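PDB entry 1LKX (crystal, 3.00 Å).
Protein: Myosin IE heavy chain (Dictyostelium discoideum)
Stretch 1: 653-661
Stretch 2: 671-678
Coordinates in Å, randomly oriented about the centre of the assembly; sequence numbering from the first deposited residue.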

ATOM      1  N   LYS A 653      11.507  10.519  41.296  1.00106.16           N
ATOM      2  CA  LYS A 653      12.156  11.486  40.417  1.00106.62           C
ATOM      3  C   LYS A 653      13.269  12.231  41.145  1.00107.49           C
ATOM      4  O   LYS A 653      13.894  13.146  40.592  1.00107.53           O
ATOM      5  CB  LYS A 653      11.133  12.489  39.876  1.00105.63           C
ATOM      6  CG  LYS A 653      10.276  13.151  40.944  1.00104.69           C
ATOM      7  CD  LYS A 653       9.343  14.196  40.348  1.00103.44           C
ATOM      8  CE  LYS A 653      10.080  15.486  40.008  1.00102.89           C
ATOM      9  NZ  LYS A 653      11.194  15.287  39.052  1.00101.94           N
ATOM     10  N   GLN A 654      13.506  11.844  42.396  1.00108.13           N
ATOM     11  CA  GLN A 654      14.555  12.466  43.191  1.00108.02           C
ATOM     12  C   GLN A 654      15.855  12.029  42.544  1.00108.65           C
ATOM     13  O   GLN A 654      16.693  12.856  42.183  1.00108.59           O
ATOM     14  CB  GLN A 654      14.500  11.968  44.641  1.00107.01           C
ATOM     15  CG  GLN A 654      13.145  12.141  45.311  1.00105.04           C
ATOM     16  CD  GLN A 654      12.452  10.819  45.574  1.00103.92           C
ATOM     17  OE1 GLN A 654      12.216  10.026  44.659  1.00103.34           O
ATOM     18  NE2 GLN A 654      12.121  10.576  46.834  1.00103.06           N
ATOM     19  N   ALA A 655      15.994  10.715  42.384  1.00109.65           N
ATOM     20  CA  ALA A 655      17.173  10.123  41.770  1.00110.99           C
ATOM     21  C   ALA A 655      17.550  10.927  40.541  1.00112.07           C
ATOM     22  O   ALA A 655      18.643  11.492  40.472  1.00112.29           O
ATOM     23  CB  ALA A 655      16.894   8.674  41.377  1.00110.43           C
ATOM     24  N   THR A 656      16.625  10.979  39.583  1.00113.54           N
ATOM     25  CA  THR A 656      16.828  11.705  38.332  1.00114.65           C
ATOM     26  C   THR A 656      17.789  12.863  38.553  1.00114.81           C
ATOM     27  O   THR A 656      18.970  12.781  38.205  1.00114.81           O
ATOM     28  CB  THR A 656      15.499  12.296  37.768  1.00115.06           C
ATOM     29  OG1 THR A 656      14.536  11.253  37.561  1.00115.63           O
ATOM     30  CG2 THR A 656      15.759  12.986  36.441  1.00115.36           C
ATOM     31  N   GLU A 657      17.272  13.931  39.153  1.00115.04           N
ATOM     32  CA  GLU A 657      18.056  15.127  39.424  1.00115.07           C
ATOM     33  C   GLU A 657      19.469  14.813  39.882  1.00114.61           C
ATOM     34  O   GLU A 657      20.441  15.112  39.186  1.00114.50           O
ATOM     35  CB  GLU A 657      17.367  15.981  40.485  1.00115.80           C
ATOM     36  CG  GLU A 657      18.097  17.278  40.779  1.00116.76           C
ATOM     37  CD  GLU A 657      17.373  18.137  41.790  1.00117.43           C
ATOM     38  OE1 GLU A 657      17.853  19.258  42.065  1.00117.70           O
ATOM     39  OE2 GLU A 657      16.326  17.690  42.309  1.00117.86           O
ATOM     40  N   LEU A 658      19.573  14.210  41.058  1.00113.97           N
ATOM     41  CA  LEU A 658      20.864  13.863  41.630  1.00113.41           C
ATOM     42  C   LEU A 658      21.871  13.345  40.605  1.00112.75           C
ATOM     43  O   LEU A 658      23.014  13.805  40.563  1.00112.63           O
ATOM     44  CB  LEU A 658      20.673  12.833  42.743  1.00113.30           C
ATOM     45  CG  LEU A 658      19.832  13.329  43.922  1.00113.27           C
ATOM     46  CD1 LEU A 658      19.684  12.207  44.932  1.00113.22           C
ATOM     47  CD2 LEU A 658      20.484  14.557  44.561  1.00112.81           C
ATOM     48  N   ILE A 659      21.440  12.398  39.775  1.00111.93           N
ATOM     49  CA  ILE A 659      22.306  11.804  38.758  1.00111.07           C
ATOM     50  C   ILE A 659      22.861  12.836  37.769  1.00110.66           C
ATOM     51  O   ILE A 659      24.028  12.758  37.373  1.00110.84           O
ATOM     52  CB  ILE A 659      21.551  10.712  37.963  1.00110.83           C
ATOM     53  CG1 ILE A 659      20.818   9.779  38.933  1.00110.44           C
ATOM     54  CG2 ILE A 659      22.534   9.917  37.103  1.00110.33           C
ATOM     55  CD1 ILE A 659      19.841   8.834  38.271  1.00110.43           C
ATOM     56  N   LEU A 660      22.023  13.795  37.375  1.00109.62           N
ATOM     57  CA  LEU A 660      22.424  14.838  36.432  1.00108.24           C
ATOM     58  C   LEU A 660      23.388  15.821  37.078  1.00107.85           C
ATOM     59  O   LEU A 660      24.484  16.053  36.564  1.00108.21           O
ATOM     60  CB  LEU A 660      21.198  15.596  35.920  1.00107.21           C
ATOM     61  CG  LEU A 660      20.120  14.758  35.230  1.00106.28           C
ATOM     62  CD1 LEU A 660      18.939  15.641  34.873  1.00105.74           C
ATOM     63  CD2 LEU A 660      20.697  14.093  33.991  1.00105.69           C
ATOM     64  N   GLN A 661      22.966  16.402  38.202  1.00107.19           N
ATOM     65  CA  GLN A 661      23.793  17.360  38.934  1.00106.31           C
ATOM     66  C   GLN A 661      25.205  16.811  39.079  1.00106.06           C
ATOM     67  O   GLN A 661      26.187  17.524  38.864  1.00105.88           O
ATOM     68  CB  GLN A 661      23.186  17.646  40.314  1.00105.68           C
ATOM     69  CG  GLN A 661      22.015  18.626  40.273  1.00104.91           C
ATOM     70  CD  GLN A 661      21.367  18.846  41.628  1.00104.65           C
ATOM     71  OE1 GLN A 661      20.703  17.960  42.164  1.00104.91           O
ATOM     72  NE2 GLN A 661      21.561  20.034  42.191  1.00104.47           N
ATOM     73  N   ARG A 671      14.968  19.351  30.709  1.00 91.03           N
ATOM     74  CA  ARG A 671      13.860  19.872  31.488  1.00 91.43           C
ATOM     75  C   ARG A 671      13.233  18.741  32.279  1.00 92.97           C
ATOM     76  O   ARG A 671      13.038  17.639  31.759  1.00 93.11           O
ATOM     77  CB  ARG A 671      12.802  20.488  30.582  1.00 89.97           C
ATOM     78  CG  ARG A 671      12.782  21.989  30.603  1.00 88.70           C
ATOM     79  CD  ARG A 671      14.105  22.563  30.150  1.00 87.46           C
ATOM     80  NE  ARG A 671      13.971  23.983  29.856  1.00 86.41           N
ATOM     81  CZ  ARG A 671      13.060  24.484  29.027  1.00 86.09           C
ATOM     82  NH1 ARG A 671      12.200  23.681  28.409  1.00 85.65           N
ATOM     83  NH2 ARG A 671      13.005  25.790  28.813  1.00 85.87           N
ATOM     84  N   MET A 672      12.914  19.021  33.539  1.00 94.47           N
ATOM     85  CA  MET A 672      12.302  18.027  34.416  1.00 95.33           C
ATOM     86  C   MET A 672      10.776  18.048  34.291  1.00 95.48           C
ATOM     87  O   MET A 672      10.129  19.070  34.545  1.00 95.58           O
ATOM     88  CB  MET A 672      12.721  18.282  35.873  1.00 95.34           C
ATOM     89  CG  MET A 672      14.224  18.177  36.121  1.00 94.80           C
ATOM     90  SD  MET A 672      14.902  16.519  35.821  1.00 95.04           S
ATOM     91  CE  MET A 672      14.591  15.756  37.401  1.00 95.54           C
ATOM     92  N   GLY A 673      10.210  16.913  33.892  1.00 95.25           N
ATOM     93  CA  GLY A 673       8.772  16.825  33.732  1.00 94.99           C
ATOM     94  C   GLY A 673       8.095  16.237  34.949  1.00 95.00           C
ATOM     95  O   GLY A 673       8.760  15.748  35.862  1.00 94.97           O
ATOM     96  N   LYS A 674       6.765  16.288  34.960  1.00 94.74           N
ATOM     97  CA  LYS A 674       5.977  15.755  36.065  1.00 93.97           C
ATOM     98  C   LYS A 674       6.208  14.254  36.276  1.00 93.98           C
ATOM     99  O   LYS A 674       6.040  13.743  37.386  1.00 94.06           O
ATOM    100  CB  LYS A 674       4.487  16.028  35.822  1.00 93.11           C
ATOM    101  CG  LYS A 674       4.148  17.510  35.750  1.00 91.66           C
ATOM    102  CD  LYS A 674       2.642  17.779  35.786  1.00 90.67           C
ATOM    103  CE  LYS A 674       1.971  17.446  34.467  1.00 89.27           C
ATOM    104  NZ  LYS A 674       0.569  17.942  34.420  1.00 89.01           N
ATOM    105  N   THR A 675       6.599  13.552  35.215  1.00 93.84           N
ATOM    106  CA  THR A 675       6.842  12.116  35.305  1.00 93.69           C
ATOM    107  C   THR A 675       7.917  11.609  34.345  1.00 93.08           C
ATOM    108  O   THR A 675       8.320  10.445  34.410  1.00 93.07           O
ATOM    109  CB  THR A 675       5.537  11.313  35.071  1.00 94.19           C
ATOM    110  OG1 THR A 675       4.758  11.939  34.041  1.00 94.39           O
ATOM    111  CG2 THR A 675       4.727  11.234  36.360  1.00 93.55           C
ATOM    112  N   LYS A 676       8.383  12.488  33.463  1.00 92.17           N
ATOM    113  CA  LYS A 676       9.418  12.136  32.494  1.00 91.04           C
ATOM    114  C   LYS A 676      10.518  13.199  32.481  1.00 90.47           C
ATOM    115  O   LYS A 676      10.296  14.340  32.898  1.00 90.93           O
ATOM    116  CB  LYS A 676       8.818  12.029  31.088  1.00 90.86           C
ATOM    117  CG  LYS A 676       7.898  10.843  30.843  1.00 90.86           C
ATOM    118  CD  LYS A 676       7.214  10.976  29.480  1.00 90.47           C
ATOM    119  CE  LYS A 676       6.420   9.729  29.087  1.00 90.32           C
ATOM    120  NZ  LYS A 676       7.285   8.611  28.608  1.00 89.28           N
ATOM    121  N   VAL A 677      11.700  12.813  32.007  1.00 88.83           N
ATOM    122  CA  VAL A 677      12.841  13.722  31.895  1.00 86.78           C
ATOM    123  C   VAL A 677      12.990  14.027  30.413  1.00 86.10           C
ATOM    124  O   VAL A 677      12.601  13.217  29.575  1.00 86.91           O
ATOM    125  CB  VAL A 677      14.153  13.066  32.375  1.00 86.13           C
ATOM    126  CG1 VAL A 677      15.322  14.010  32.165  1.00 85.58           C
ATOM    127  CG2 VAL A 677      14.045  12.694  33.825  1.00 86.04           C
ATOM    128  N   PHE A 678      13.547  15.185  30.082  1.00 84.68           N
ATOM    129  CA  PHE A 678      13.729  15.543  28.683  1.00 82.70           C
ATOM    130  C   PHE A 678      15.163  15.975  28.411  1.00 81.46           C
ATOM    131  O   PHE A 678      15.734  16.746  29.177  1.00 81.39           O
ATOM    132  CB  PHE A 678      12.746  16.649  28.304  1.00 82.61           C
ATOM    133  CG  PHE A 678      11.305  16.227  28.389  1.00 82.65           C
ATOM    134  CD1 PHE A 678      10.743  15.862  29.604  1.00 82.34           C
ATOM    135  CD2 PHE A 678      10.514  16.171  27.244  1.00 83.73           C
ATOM    136  CE1 PHE A 678       9.409  15.445  29.679  1.00 83.46           C
ATOM    137  CE2 PHE A 678       9.176  15.754  27.307  1.00 83.85           C
ATOM    138  CZ  PHE A 678       8.625  15.391  28.524  1.00 83.41           C
TER

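The first stretch is largely helical, and the second is a hairpin whose strands, 671-672 and 677-678, are joined by a turn. Paired hydrogen bonds hold the strands together: Arg671 N donates to Phe678 O (3.1 Å) and Phe678 N to Arg671 O (3.0 Å). Nearer the turn, Gly673 N reaches Lys676 O in a weak bond of 2.8 Å. The helix lies against this hairpin without any hydrogen bond between the two stretches. Its CA atoms stay well clear, at 7.8 Å from Thr656 CA to Val677 CA and 8.2 Å from Glu657 CA to Met672 CA, so the gap is bridged by side chains. The contact is small, burying 263 Å² over both sides, and its residues on the helix, Thr656, Glu657 and Leu660, follow the spacing of a helical turn.

Met672 contributes the most area. Its CA-to-CB bond points toward the helix, and its three chi angles, -62°, -64° and -85°, all fall in the m well. This folded course brings SD beside the helix and turns the terminal methyl in against it. The terminal methyl consequently meets several residues at once: Met672 CE is 3.2 Å from Thr656 CG2, 3.7 Å from the backbone atom Glu657 N and 3.8 Å from Lys653 NZ. Further along the helix, Leu660 CD1 lies 4.2 Å from Met672 SD, an apolar pairing in which the polarizable sulfur suits the leucine methyl. Leu660 is in the mt conformation (-58°, 176°), with its CA-to-CB bond also directed toward the hairpin.

Thr656 is buried and adopts chi1 m (-58°). In this rotamer CG2 makes the closest approach to both Met672 and Val677, while Thr656 OG1 sits farther back, 4.0 Å from Val677 CG2. Thr656 CG2 is only 3.1 Å from Val677 CG2, tight for two methyl groups; at 3.00 Å resolution such a distance is best read as close packing without precise spacing. Val677, with chi1 t (177°), has its CA-to-CB bond toward the helix, and its CG2 is the methyl that extends to the threonine.

Lys653, at the start of the first stretch, has chi1 p, chi2 t, chi3 m and chi4 p. Its aliphatic chain runs out nearly straight through chi2, then turns at chi3 and chi4, bringing the ammonium back over the hairpin. There Lys653 NZ lies 4.0 Å from Gly673 O, too long for a hydrogen bond, and the ammonium is hydrogen-bonded elsewhere in the structure. In Glu657, by contrast, the CA-to-CB bond points sideways, and the side chain is fully extended (-178°, 178°, -177°). Its carboxylate takes no part in the contact; the nearest side-chain approach is made at the root, where Glu657 CB is 4.2 Å from Met672 CE.

Gly673 suits its place in the turn: an ideal CB would point away from the helix and come within 2.5 Å of Lys676 O. Lys674, Thr675 and Lys676 likewise direct their CA-to-CB bonds away, leaving Met672 and Val677 to face the helix.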